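PDB 5MY5: ABC transporter periplasmic substrate-binding protein, which probably captures tungstate in the periplasm with high selectivity and delivers it to an ABC transporter for uptake. Local coordinates for residues T192-M204 with D260-N272. The protein carries 2 engineered substitutions. Residues are numbered along the deposited sequence; the frame is centred on the assembly and turned at random.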
loop_
_atom_site.group_PDB
_atom_site.type_symbol
_atom_site.label_atom_id
_atom_site.label_comp_id
_atom_site.label_asym_id
_atom_site.label_seq_id
_atom_site.Cartn_x
_atom_site.Cartn_y
_atom_site.Cartn_z
ATOM N N THR A 192 -9.627 0.956 -4.633
ATOM C CA THR A 192 -9.233 -0.046 -3.601
ATOM C C THR A 192 -7.851 -0.472 -3.766
ATOM O O THR A 192 -7.290 -0.381 -4.829
ATOM C CB THR A 192 -10.161 -1.245 -3.649
ATOM O OG1 THR A 192 -9.852 -2.190 -2.599
ATOM C CG2 THR A 192 -10.153 -1.933 -4.939
ATOM N N ASP A 193 -7.210 -0.904 -2.646
ATOM C CA ASP A 193 -5.931 -1.620 -2.857
ATOM C C ASP A 193 -6.331 -2.961 -3.594
ATOM O O ASP A 193 -7.381 -3.491 -3.358
ATOM C CB ASP A 193 -5.233 -1.925 -1.503
ATOM C CG ASP A 193 -6.114 -2.714 -0.616
ATOM O OD1 ASP A 193 -7.209 -2.307 -0.141
ATOM O OD2 ASP A 193 -5.727 -3.877 -0.396
ATOM N N ARG A 194 -5.352 -3.423 -4.384
ATOM C CA ARG A 194 -5.549 -4.705 -5.111
ATOM C C ARG A 194 -5.746 -5.860 -4.193
ATOM O O ARG A 194 -6.607 -6.711 -4.485
ATOM C CB ARG A 194 -4.435 -4.994 -6.038
ATOM C CG ARG A 194 -4.699 -6.203 -6.990
ATOM C CD ARG A 194 -3.479 -6.411 -7.883
ATOM N NE ARG A 194 -3.193 -5.341 -8.841
ATOM C CZ ARG A 194 -3.753 -5.253 -10.052
ATOM N NH1 ARG A 194 -4.663 -6.121 -10.471
ATOM N NH2 ARG A 194 -3.398 -4.233 -10.842
ATOM N N GLY A 195 -5.025 -5.923 -3.096
ATOM C CA GLY A 195 -5.142 -7.050 -2.163
ATOM C C GLY A 195 -6.566 -7.257 -1.688
ATOM O O GLY A 195 -7.131 -8.334 -1.713
ATOM N N THR A 196 -7.215 -6.165 -1.208
ATOM C CA THR A 196 -8.574 -6.262 -0.736
ATOM C C THR A 196 -9.513 -6.651 -1.914
ATOM O O THR A 196 -10.416 -7.449 -1.663
ATOM C CB THR A 196 -9.060 -4.957 -0.093
ATOM O OG1 THR A 196 -8.170 -4.576 0.998
ATOM C CG2 THR A 196 -10.401 -5.115 0.468
ATOM N N TYR A 197 -9.281 -6.102 -3.117
ATOM C CA TYR A 197 -10.032 -6.557 -4.265
ATOM C C TYR A 197 -9.941 -8.109 -4.480
ATOM O O TYR A 197 -10.982 -8.762 -4.650
ATOM C CB TYR A 197 -9.719 -5.848 -5.552
ATOM C CG TYR A 197 -10.665 -6.299 -6.614
ATOM C CD1 TYR A 197 -11.981 -5.883 -6.566
ATOM C CD2 TYR A 197 -10.248 -7.156 -7.669
ATOM C CE1 TYR A 197 -12.882 -6.341 -7.543
ATOM C CE2 TYR A 197 -11.141 -7.649 -8.583
ATOM C CZ TYR A 197 -12.421 -7.238 -8.519
ATOM O OH TYR A 197 -13.268 -7.636 -9.495
ATOM N N ILE A 198 -8.713 -8.586 -4.509
ATOM C CA ILE A 198 -8.491 -10.042 -4.653
ATOM C C ILE A 198 -9.333 -10.822 -3.601
ATOM O O ILE A 198 -10.017 -11.848 -3.922
ATOM C CB ILE A 198 -6.987 -10.341 -4.609
ATOM C CG1 ILE A 198 -6.274 -9.864 -5.848
ATOM C CG2 ILE A 198 -6.795 -11.864 -4.328
ATOM C CD1 ILE A 198 -4.795 -9.797 -5.658
ATOM N N LYS A 199 -9.321 -10.423 -2.326
ATOM C CA LYS A 199 -10.076 -11.142 -1.297
ATOM C C LYS A 199 -11.566 -11.019 -1.545
ATOM O O LYS A 199 -12.330 -12.005 -1.397
ATOM C CB LYS A 199 -9.687 -10.629 0.130
ATOM C CG LYS A 199 -8.231 -11.001 0.477
ATOM C CD LYS A 199 -7.733 -10.464 1.821
ATOM C CE LYS A 199 -6.320 -11.032 2.119
ATOM N NZ LYS A 199 -5.497 -10.267 3.153
ATOM N N TYR A 200 -12.019 -9.824 -1.898
ATOM C CA TYR A 200 -13.441 -9.622 -2.192
ATOM C C TYR A 200 -13.928 -10.486 -3.455
ATOM O O TYR A 200 -14.981 -11.114 -3.426
ATOM C CB TYR A 200 -13.641 -8.102 -2.517
ATOM C CG TYR A 200 -14.908 -7.753 -3.253
ATOM C CD1 TYR A 200 -16.110 -7.812 -2.578
ATOM C CD2 TYR A 200 -14.912 -7.332 -4.609
ATOM C CE1 TYR A 200 -17.319 -7.573 -3.218
ATOM C CE2 TYR A 200 -16.092 -7.005 -5.226
ATOM C CZ TYR A 200 -17.267 -7.114 -4.530
ATOM O OH TYR A 200 -18.361 -6.785 -5.336
ATOM N N GLU A 201 -13.143 -10.487 -4.514
ATOM C CA GLU A 201 -13.427 -11.226 -5.739
ATOM C C GLU A 201 -13.545 -12.756 -5.377
ATOM O O GLU A 201 -14.489 -13.427 -5.823
ATOM C CB GLU A 201 -12.239 -11.024 -6.660
ATOM C CG GLU A 201 -12.324 -11.795 -7.972
ATOM C CD GLU A 201 -11.080 -11.688 -8.812
ATOM O OE1 GLU A 201 -9.939 -11.755 -8.339
ATOM O OE2 GLU A 201 -11.208 -11.464 -10.020
ATOM N N ALA A 202 -12.668 -13.243 -4.525
ATOM C CA ALA A 202 -12.741 -14.660 -4.041
ATOM C C ALA A 202 -13.949 -14.969 -3.164
ATOM O O ALA A 202 -14.550 -16.009 -3.299
ATOM C CB ALA A 202 -11.415 -15.048 -3.352
ATOM N N SER A 203 -14.351 -14.048 -2.305
ATOM C CA SER A 203 -15.605 -14.149 -1.593
ATOM C C SER A 203 -16.850 -14.228 -2.425
ATOM O O SER A 203 -17.875 -14.675 -1.878
ATOM C CB SER A 203 -15.735 -13.039 -0.532
ATOM O OG SER A 203 -16.180 -11.852 -1.097
ATOM N N MET A 204 -16.799 -13.756 -3.675
ATOM C CA MET A 204 -17.890 -13.926 -4.635
ATOM C C MET A 204 -17.564 -14.997 -5.677
ATOM O O MET A 204 -17.965 -14.857 -6.854
ATOM C CB MET A 204 -18.215 -12.594 -5.289
ATOM C CG MET A 204 -18.430 -11.437 -4.306
ATOM S SD MET A 204 -20.051 -11.227 -3.551
ATOM C CE MET A 204 -21.157 -11.304 -4.947
ATOM N N ASP A 260 7.247 -13.288 -7.086
ATOM C CA ASP A 260 6.453 -14.535 -7.100
ATOM C C ASP A 260 5.433 -14.763 -5.990
ATOM O O ASP A 260 4.662 -15.710 -6.043
ATOM C CB ASP A 260 7.459 -15.693 -7.103
ATOM C CG ASP A 260 8.169 -15.832 -8.431
ATOM O OD1 ASP A 260 7.747 -15.224 -9.396
ATOM O OD2 ASP A 260 9.201 -16.527 -8.465
ATOM N N PHE A 261 5.356 -13.869 -4.991
ATOM C CA PHE A 261 4.397 -13.986 -3.905
ATOM C C PHE A 261 3.004 -13.846 -4.462
ATOM O O PHE A 261 2.766 -13.039 -5.353
ATOM C CB PHE A 261 4.636 -12.872 -2.833
ATOM C CG PHE A 261 3.655 -12.877 -1.709
ATOM C CD1 PHE A 261 3.738 -13.817 -0.713
ATOM C CD2 PHE A 261 2.581 -11.982 -1.674
ATOM C CE1 PHE A 261 2.849 -13.858 0.335
ATOM C CE2 PHE A 261 1.709 -12.054 -0.606
ATOM C CZ PHE A 261 1.822 -12.961 0.362
ATOM N N LYS A 262 2.141 -14.682 -4.003
ATOM C CA LYS A 262 0.706 -14.698 -4.409
ATOM C C LYS A 262 -0.199 -14.551 -3.273
ATOM O O LYS A 262 -0.018 -15.140 -2.209
ATOM C CB LYS A 262 0.313 -16.081 -5.011
ATOM C CG LYS A 262 1.242 -16.584 -6.078
ATOM C CD LYS A 262 0.959 -15.899 -7.361
ATOM C CE LYS A 262 1.999 -16.341 -8.409
ATOM N NZ LYS A 262 1.912 -15.439 -9.503
ATOM N N LEU A 263 -1.272 -13.799 -3.480
ATOM C CA LEU A 263 -2.400 -13.763 -2.609
ATOM C C LEU A 263 -3.574 -14.423 -3.289
ATOM O O LEU A 263 -3.909 -14.015 -4.391
ATOM C CB LEU A 263 -2.729 -12.252 -2.304
ATOM C CG LEU A 263 -3.922 -12.081 -1.385
ATOM C CD1 LEU A 263 -3.672 -12.630 0.009
ATOM C CD2 LEU A 263 -4.456 -10.620 -1.291
ATOM N N MET A 264 -4.069 -15.514 -2.702
ATOM C CA MET A 264 -5.107 -16.341 -3.322
ATOM C C MET A 264 -4.782 -16.596 -4.784
ATOM O O MET A 264 -5.591 -16.453 -5.686
ATOM C CB MET A 264 -6.473 -15.726 -3.160
ATOM C CG MET A 264 -6.792 -15.643 -1.705
ATOM S SD MET A 264 -8.325 -14.803 -1.363
ATOM C CE MET A 264 -8.145 -14.822 0.408
ATOM N N GLY A 265 -3.526 -16.944 -5.056
ATOM C CA GLY A 265 -3.109 -17.276 -6.386
ATOM C C GLY A 265 -2.768 -16.203 -7.387
ATOM O O GLY A 265 -2.401 -16.436 -8.544
ATOM N N LYS A 266 -2.851 -14.947 -6.913
ATOM C CA LYS A 266 -2.683 -13.791 -7.770
ATOM C C LYS A 266 -1.513 -12.916 -7.330
ATOM O O LYS A 266 -1.232 -12.760 -6.139
ATOM C CB LYS A 266 -3.999 -13.013 -7.711
ATOM C CG LYS A 266 -5.090 -13.751 -8.489
ATOM C CD LYS A 266 -6.252 -12.961 -8.962
ATOM C CE LYS A 266 -7.251 -13.825 -9.701
ATOM N NZ LYS A 266 -8.289 -12.961 -10.317
ATOM N N ALA A 267 -0.890 -12.261 -8.273
ATOM C CA ALA A 267 0.296 -11.410 -8.032
ATOM C C ALA A 267 -0.130 -10.146 -7.231
ATOM O O ALA A 267 -1.280 -9.661 -7.397
ATOM C CB ALA A 267 0.896 -10.931 -9.344
ATOM N N LEU A 268 0.781 -9.673 -6.357
ATOM C CA LEU A 268 0.483 -8.489 -5.556
ATOM C C LEU A 268 1.593 -7.476 -5.582
ATOM O O LEU A 268 1.314 -6.242 -5.654
ATOM C CB LEU A 268 0.095 -8.972 -4.166
ATOM C CG LEU A 268 -0.550 -8.066 -3.155
ATOM C CD1 LEU A 268 -1.976 -7.793 -3.595
ATOM C CD2 LEU A 268 -0.565 -8.742 -1.831
ATOM N N PHE A 269 2.849 -7.897 -5.505
ATOM C CA PHE A 269 3.999 -6.986 -5.468
ATOM C C PHE A 269 4.868 -7.057 -6.706
ATOM O O PHE A 269 5.139 -8.186 -7.148
ATOM C CB PHE A 269 4.844 -7.343 -4.268
ATOM C CG PHE A 269 4.180 -7.160 -2.940
ATOM C CD1 PHE A 269 4.114 -5.878 -2.284
ATOM C CD2 PHE A 269 3.582 -8.219 -2.304
ATOM C CE1 PHE A 269 3.543 -5.754 -1.020
ATOM C CE2 PHE A 269 3.058 -8.082 -1.070
ATOM C CZ PHE A 269 2.956 -6.873 -0.452
ATOM N N THR A 270 5.337 -5.940 -7.242
ATOM C CA THR A 270 6.306 -5.843 -8.265
ATOM C C THR A 270 7.624 -5.446 -7.543
ATOM O O THR A 270 7.731 -4.331 -7.042
ATOM C CB THR A 270 5.897 -4.835 -9.345
ATOM O OG1 THR A 270 4.636 -5.199 -9.863
ATOM C CG2 THR A 270 6.905 -4.744 -10.400
ATOM N N PRO A 271 8.659 -6.311 -7.553
ATOM C CA PRO A 271 9.980 -5.879 -7.129
ATOM C C PRO A 271 10.584 -4.791 -7.954
ATOM O O PRO A 271 10.411 -4.815 -9.173
ATOM C CB PRO A 271 10.821 -7.162 -7.220
ATOM C CG PRO A 271 10.130 -7.960 -8.211
ATOM C CD PRO A 271 8.684 -7.586 -8.291
ATOM N N ASN A 272 11.268 -3.840 -7.337
ATOM C CA ASN A 272 11.872 -2.742 -8.040
ATOM C C ASN A 272 13.072 -2.136 -7.380
ATOM O O ASN A 272 13.368 -0.979 -7.561
ATOM C CB ASN A 272 10.801 -1.695 -8.480
ATOM C CG ASN A 272 10.309 -0.812 -7.354
ATOM O OD1 ASN A 272 10.390 -1.161 -6.145
ATOM N ND2 ASN A 272 9.809 0.333 -7.725
#
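I198 of helix 194-203 sets its two branches against a beta hairpin, whose type I' turn runs from L263 to K266. The helix follows strand 189-193 in a periplasmic-binding-protein fold. Strand 266-271 leads from the hairpin back to the long strand 100-112, which also pairs with 189-193. I198 CG2 lies 4.0 Å from L263 CD2 and also touches M264 CB. The other branch ends at CD1, between K266 CB and L268 CD1. With CG anti to its own N (chi1 -167°), L268 brings its end nearer the helix than its CB bond points, and its CD1 comes within 3.6 Å of G195 CA. L263 CD2 meets the same glycine, 3.5 Å from G195 O, so both leucines pack against bare helix backbone. K199 crosses L263 at about a right angle, with its CE 3.7 Å from L263 CD1. M264 lays its extended chain across the helix: its SD lies 3.7 Å from A202 CB, and its CE rests on K199 CG. At the start of the helix, R194 CD approaches A267 O, while its guanidinium forms salt bridges with D106 and E215. D193 is the N-cap of the helix, its OD2 accepting from T196 N. The polar edge is a salt bridge between E201 and K266, whose extended chains cross nearly perpendicularly. K266 NZ donates to E201 OE1 at 2.8 Å, from the syn side but 34° out of the carboxylate plane, and only weakly to OE2 at 3.3 Å.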